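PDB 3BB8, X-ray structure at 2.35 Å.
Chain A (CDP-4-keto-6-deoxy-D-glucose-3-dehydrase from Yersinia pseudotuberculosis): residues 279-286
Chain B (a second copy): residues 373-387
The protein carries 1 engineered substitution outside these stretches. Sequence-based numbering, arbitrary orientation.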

# COMPACT_ATOMS: atom_id res chain seq x y z
N LYS A 279 0.71 21.21 -5.46
CA LYS A 279 0.35 20.07 -4.61
C LYS A 279 -0.84 19.30 -5.16
O LYS A 279 -1.00 18.11 -4.90
CB LYS A 279 0.02 20.57 -3.20
CG LYS A 279 1.22 20.81 -2.29
CD LYS A 279 1.64 19.52 -1.57
CE LYS A 279 2.50 19.82 -0.35
NZ LYS A 279 2.55 18.68 0.62
N TYR A 280 -1.68 19.99 -5.93
CA TYR A 280 -2.86 19.37 -6.51
C TYR A 280 -2.83 19.33 -8.04
O TYR A 280 -3.88 19.42 -8.69
CB TYR A 280 -4.14 20.09 -6.04
CG TYR A 280 -4.51 19.87 -4.58
CD1 TYR A 280 -5.59 20.55 -4.01
CD2 TYR A 280 -3.80 18.97 -3.78
CE1 TYR A 280 -5.96 20.35 -2.69
CE2 TYR A 280 -4.17 18.76 -2.44
CZ TYR A 280 -5.25 19.45 -1.90
OH TYR A 280 -5.64 19.25 -0.60
N THR A 281 -1.63 19.22 -8.60
CA THR A 281 -1.44 19.11 -10.05
C THR A 281 -0.94 17.68 -10.26
O THR A 281 0.09 17.27 -9.72
CB THR A 281 -0.40 20.12 -10.55
OG1 THR A 281 -0.84 21.44 -10.22
CG2 THR A 281 -0.22 20.00 -12.07
N TYR A 282 -1.68 16.90 -11.03
CA TYR A 282 -1.35 15.50 -11.23
C TYR A 282 -0.84 15.11 -12.62
O TYR A 282 -1.55 15.19 -13.61
CB TYR A 282 -2.59 14.68 -10.86
CG TYR A 282 -3.05 15.01 -9.45
CD1 TYR A 282 -2.43 14.43 -8.35
CD2 TYR A 282 -4.07 15.94 -9.22
CE1 TYR A 282 -2.80 14.77 -7.04
CE2 TYR A 282 -4.45 16.28 -7.93
CZ TYR A 282 -3.82 15.69 -6.84
OH TYR A 282 -4.20 16.01 -5.56
N SER A 283 0.41 14.65 -12.65
CA SER A 283 1.08 14.24 -13.88
C SER A 283 1.02 12.76 -14.19
O SER A 283 1.44 12.34 -15.27
CB SER A 283 2.54 14.65 -13.80
OG SER A 283 3.15 14.05 -12.67
N HIS A 284 0.53 11.94 -13.26
CA HIS A 284 0.45 10.50 -13.50
C HIS A 284 -0.78 9.84 -12.89
O HIS A 284 -1.38 10.38 -11.95
CB HIS A 284 1.69 9.79 -12.96
CG HIS A 284 2.98 10.19 -13.62
ND1 HIS A 284 3.29 9.84 -14.92
CD2 HIS A 284 4.04 10.88 -13.15
CE1 HIS A 284 4.50 10.28 -15.21
NE2 HIS A 284 4.98 10.92 -14.16
N LEU A 285 -1.15 8.68 -13.43
CA LEU A 285 -2.26 7.88 -12.95
C LEU A 285 -1.67 7.20 -11.71
O LEU A 285 -1.15 6.08 -11.77
CB LEU A 285 -2.63 6.84 -14.00
CG LEU A 285 -3.86 5.96 -13.79
CD1 LEU A 285 -5.10 6.84 -13.68
CD2 LEU A 285 -4.00 4.98 -14.96
N GLY A 286 -1.74 7.90 -10.58
CA GLY A 286 -1.13 7.38 -9.37
C GLY A 286 -1.95 6.62 -8.35
O GLY A 286 -3.15 6.36 -8.52
N THR B 373 -5.09 27.54 3.34
CA THR B 373 -6.19 27.30 2.41
C THR B 373 -5.78 26.17 1.47
O THR B 373 -4.60 25.85 1.34
CB THR B 373 -6.51 28.56 1.55
OG1 THR B 373 -5.44 28.80 0.63
CG2 THR B 373 -6.68 29.79 2.43
N ARG B 374 -6.77 25.59 0.80
CA ARG B 374 -6.53 24.50 -0.13
C ARG B 374 -7.56 24.57 -1.24
O ARG B 374 -8.72 24.90 -0.99
CB ARG B 374 -6.68 23.14 0.59
CG ARG B 374 -5.66 22.85 1.68
CD ARG B 374 -4.34 22.41 1.07
NE ARG B 374 -3.34 22.13 2.10
CZ ARG B 374 -2.67 23.05 2.77
NH1 ARG B 374 -2.89 24.35 2.53
NH2 ARG B 374 -1.78 22.70 3.68
N LEU B 375 -7.16 24.25 -2.46
CA LEU B 375 -8.10 24.23 -3.56
C LEU B 375 -8.88 22.92 -3.42
O LEU B 375 -8.49 22.05 -2.65
CB LEU B 375 -7.35 24.29 -4.89
CG LEU B 375 -6.52 25.56 -5.09
CD1 LEU B 375 -5.99 25.63 -6.53
CD2 LEU B 375 -7.39 26.78 -4.80
N LEU B 376 -9.98 22.78 -4.15
CA LEU B 376 -10.78 21.56 -4.06
C LEU B 376 -10.19 20.38 -4.83
O LEU B 376 -10.72 19.95 -5.86
CB LEU B 376 -12.21 21.82 -4.54
CG LEU B 376 -13.19 20.71 -4.12
CD1 LEU B 376 -13.20 20.62 -2.61
CD2 LEU B 376 -14.60 21.00 -4.62
N PHE B 377 -9.07 19.88 -4.31
CA PHE B 377 -8.32 18.78 -4.90
C PHE B 377 -8.08 19.02 -6.40
O PHE B 377 -7.68 20.11 -6.79
CB PHE B 377 -9.06 17.47 -4.65
CG PHE B 377 -9.43 17.27 -3.20
CD1 PHE B 377 -8.48 17.49 -2.20
CD2 PHE B 377 -10.72 16.93 -2.82
CE1 PHE B 377 -8.82 17.39 -0.85
CE2 PHE B 377 -11.08 16.82 -1.47
CZ PHE B 377 -10.12 17.06 -0.48
N ALA B 378 -8.33 18.03 -7.24
CA ALA B 378 -8.06 18.21 -8.67
C ALA B 378 -8.81 19.31 -9.43
O ALA B 378 -8.50 19.58 -10.58
CB ALA B 378 -8.24 16.87 -9.38
N GLY B 379 -9.79 19.94 -8.79
CA GLY B 379 -10.54 20.98 -9.49
C GLY B 379 -11.39 20.32 -10.56
O GLY B 379 -12.58 20.08 -10.35
N ASN B 380 -10.80 20.04 -11.71
CA ASN B 380 -11.50 19.37 -12.80
C ASN B 380 -10.53 18.33 -13.35
O ASN B 380 -9.62 18.65 -14.12
CB ASN B 380 -11.87 20.36 -13.91
CG ASN B 380 -12.61 19.69 -15.07
OD1 ASN B 380 -13.31 20.35 -15.83
ND2 ASN B 380 -12.44 18.37 -15.22
N LEU B 381 -10.73 17.09 -12.93
CA LEU B 381 -9.89 15.99 -13.33
C LEU B 381 -9.57 15.94 -14.82
O LEU B 381 -8.41 15.74 -15.19
CB LEU B 381 -10.54 14.67 -12.90
CG LEU B 381 -10.36 14.27 -11.43
CD1 LEU B 381 -11.17 13.02 -11.11
CD2 LEU B 381 -8.89 14.04 -11.15
N THR B 382 -10.57 16.15 -15.67
CA THR B 382 -10.35 16.09 -17.11
C THR B 382 -9.39 17.14 -17.65
O THR B 382 -8.94 17.04 -18.79
CB THR B 382 -11.67 16.20 -17.90
OG1 THR B 382 -12.15 17.55 -17.85
CG2 THR B 382 -12.71 15.26 -17.30
N ARG B 383 -9.08 18.14 -16.83
CA ARG B 383 -8.17 19.21 -17.24
C ARG B 383 -6.81 19.02 -16.59
O ARG B 383 -5.90 19.83 -16.79
CB ARG B 383 -8.73 20.58 -16.85
CG ARG B 383 -9.99 20.99 -17.59
CD ARG B 383 -10.48 22.34 -17.11
NE ARG B 383 -11.65 22.79 -17.86
CZ ARG B 383 -11.59 23.31 -19.08
NH1 ARG B 383 -10.43 23.45 -19.69
NH2 ARG B 383 -12.71 23.68 -19.70
N GLN B 384 -6.67 17.97 -15.80
CA GLN B 384 -5.40 17.69 -15.14
C GLN B 384 -4.45 17.15 -16.20
O GLN B 384 -4.87 16.47 -17.13
CB GLN B 384 -5.59 16.67 -14.02
CG GLN B 384 -6.24 17.24 -12.77
CD GLN B 384 -5.28 18.07 -11.95
OE1 GLN B 384 -5.68 18.77 -11.02
NE2 GLN B 384 -4.01 17.99 -12.28
N PRO B 385 -3.15 17.45 -16.08
CA PRO B 385 -2.22 16.93 -17.08
C PRO B 385 -2.27 15.42 -17.32
O PRO B 385 -2.27 15.00 -18.48
CB PRO B 385 -0.85 17.42 -16.59
CG PRO B 385 -1.05 17.76 -15.17
CD PRO B 385 -2.47 18.29 -15.10
N TYR B 386 -2.32 14.60 -16.26
CA TYR B 386 -2.34 13.15 -16.48
C TYR B 386 -3.58 12.66 -17.21
O TYR B 386 -3.66 11.51 -17.62
CB TYR B 386 -2.18 12.35 -15.17
CG TYR B 386 -3.44 12.10 -14.34
CD1 TYR B 386 -3.94 13.07 -13.46
CD2 TYR B 386 -4.10 10.86 -14.38
CE1 TYR B 386 -5.06 12.82 -12.64
CE2 TYR B 386 -5.22 10.59 -13.57
CZ TYR B 386 -5.69 11.58 -12.70
OH TYR B 386 -6.78 11.31 -11.89
N PHE B 387 -4.56 13.54 -17.40
CA PHE B 387 -5.77 13.12 -18.11
C PHE B 387 -5.67 13.35 -19.61
O PHE B 387 -6.59 13.05 -20.35
CB PHE B 387 -7.01 13.82 -17.57
CG PHE B 387 -7.92 12.91 -16.79
CD1 PHE B 387 -7.63 12.57 -15.46
CD2 PHE B 387 -9.03 12.33 -17.41
CE1 PHE B 387 -8.44 11.67 -14.77
CE2 PHE B 387 -9.85 11.43 -16.73
CZ PHE B 387 -9.55 11.10 -15.40

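Three tyrosines carry most of this contact between two copies of the dehydrase. Tyr280(A), Tyr282(A) and Tyr386(B) are the residues most covered by the opposing stretch. Together the two stretches bury 610 Å².

Tyr282(A) and Tyr386(B) pack closely, with CB of Tyr282(A) 3.3 Å from CD1 of Tyr386(B). The Tyr282(A) ring also reaches Ala378(B), where CE2 of Tyr282(A) lies 4.1 Å from the CB methyl of Ala378(B). The alanine methyl meets the ring obliquely. Farther along chain A, Leu285(A) adds an aliphatic contact. CD1 of Leu285(A) sits at the edge of the Tyr386(B) ring, 3.8 Å from CE2 of Tyr386(B). The carbonyl oxygen of His284(A) lies over one face of the same ring.

Tyr280(A) forms a second apolar patch. Its CB points toward chain B, and the ring meets Arg374(B), Leu375(B) and Phe377(B). CZ of Tyr280(A) is 3.8 Å from CD1 of Phe377(B). The rings of Tyr280(A) and Phe377(B) meet obliquely, with centroids 5.7 Å apart and planes at 56°. The CA-to-CB bond of Phe377(B) points away from chain A, yet its ring still touches the tyrosine. CD1 of Tyr280(A) is 4.2 Å from CB of Leu375(B).

The chain A stretch has no regular helix or strand. Chain B folds through a type II' turn from Leu376(B) to Gly379(B), closed by a hydrogen bond from Gly379(B) N to Leu376(B) O at 3.1 Å. Two short 3-10 segments follow, at 381-383 and 385-387. The second brings the backbone of Tyr386(B) up to chain A, where CA of Tyr386(B) is 4.4 Å from CA of Ser283(A).

One hydrogen bond joins the backbones here. Tyr386(B) N donates to Tyr282(A) O at 2.8 Å, with an N-H...O angle of 150°. Tyr282(A) O is also 3.0 Å from CG of Pro385(B), so the proline ring packs tightly beside the bond. Proline has no amide hydrogen of its own to offer. CG2 of Thr281(A) also touches this ring, 3.9 Å from CG of Pro385(B).

Gln384(B) brings a polar side chain to the chain A backbone. The modelled Gln384(B) OE1 is 3.0 Å from Tyr280(A) O, and Gln384(B) NE2 is 2.9 Å from Tyr282(A) N. The amide is probably turned over in the model, so the bonding here remains open.

Farther out, CD of Arg374(B) lies 3.8 Å from OH of Tyr280(A). The guanidinium turns back to its own chain, where Arg374(B) NH1 donates to Thr373(B) O at 2.6 Å.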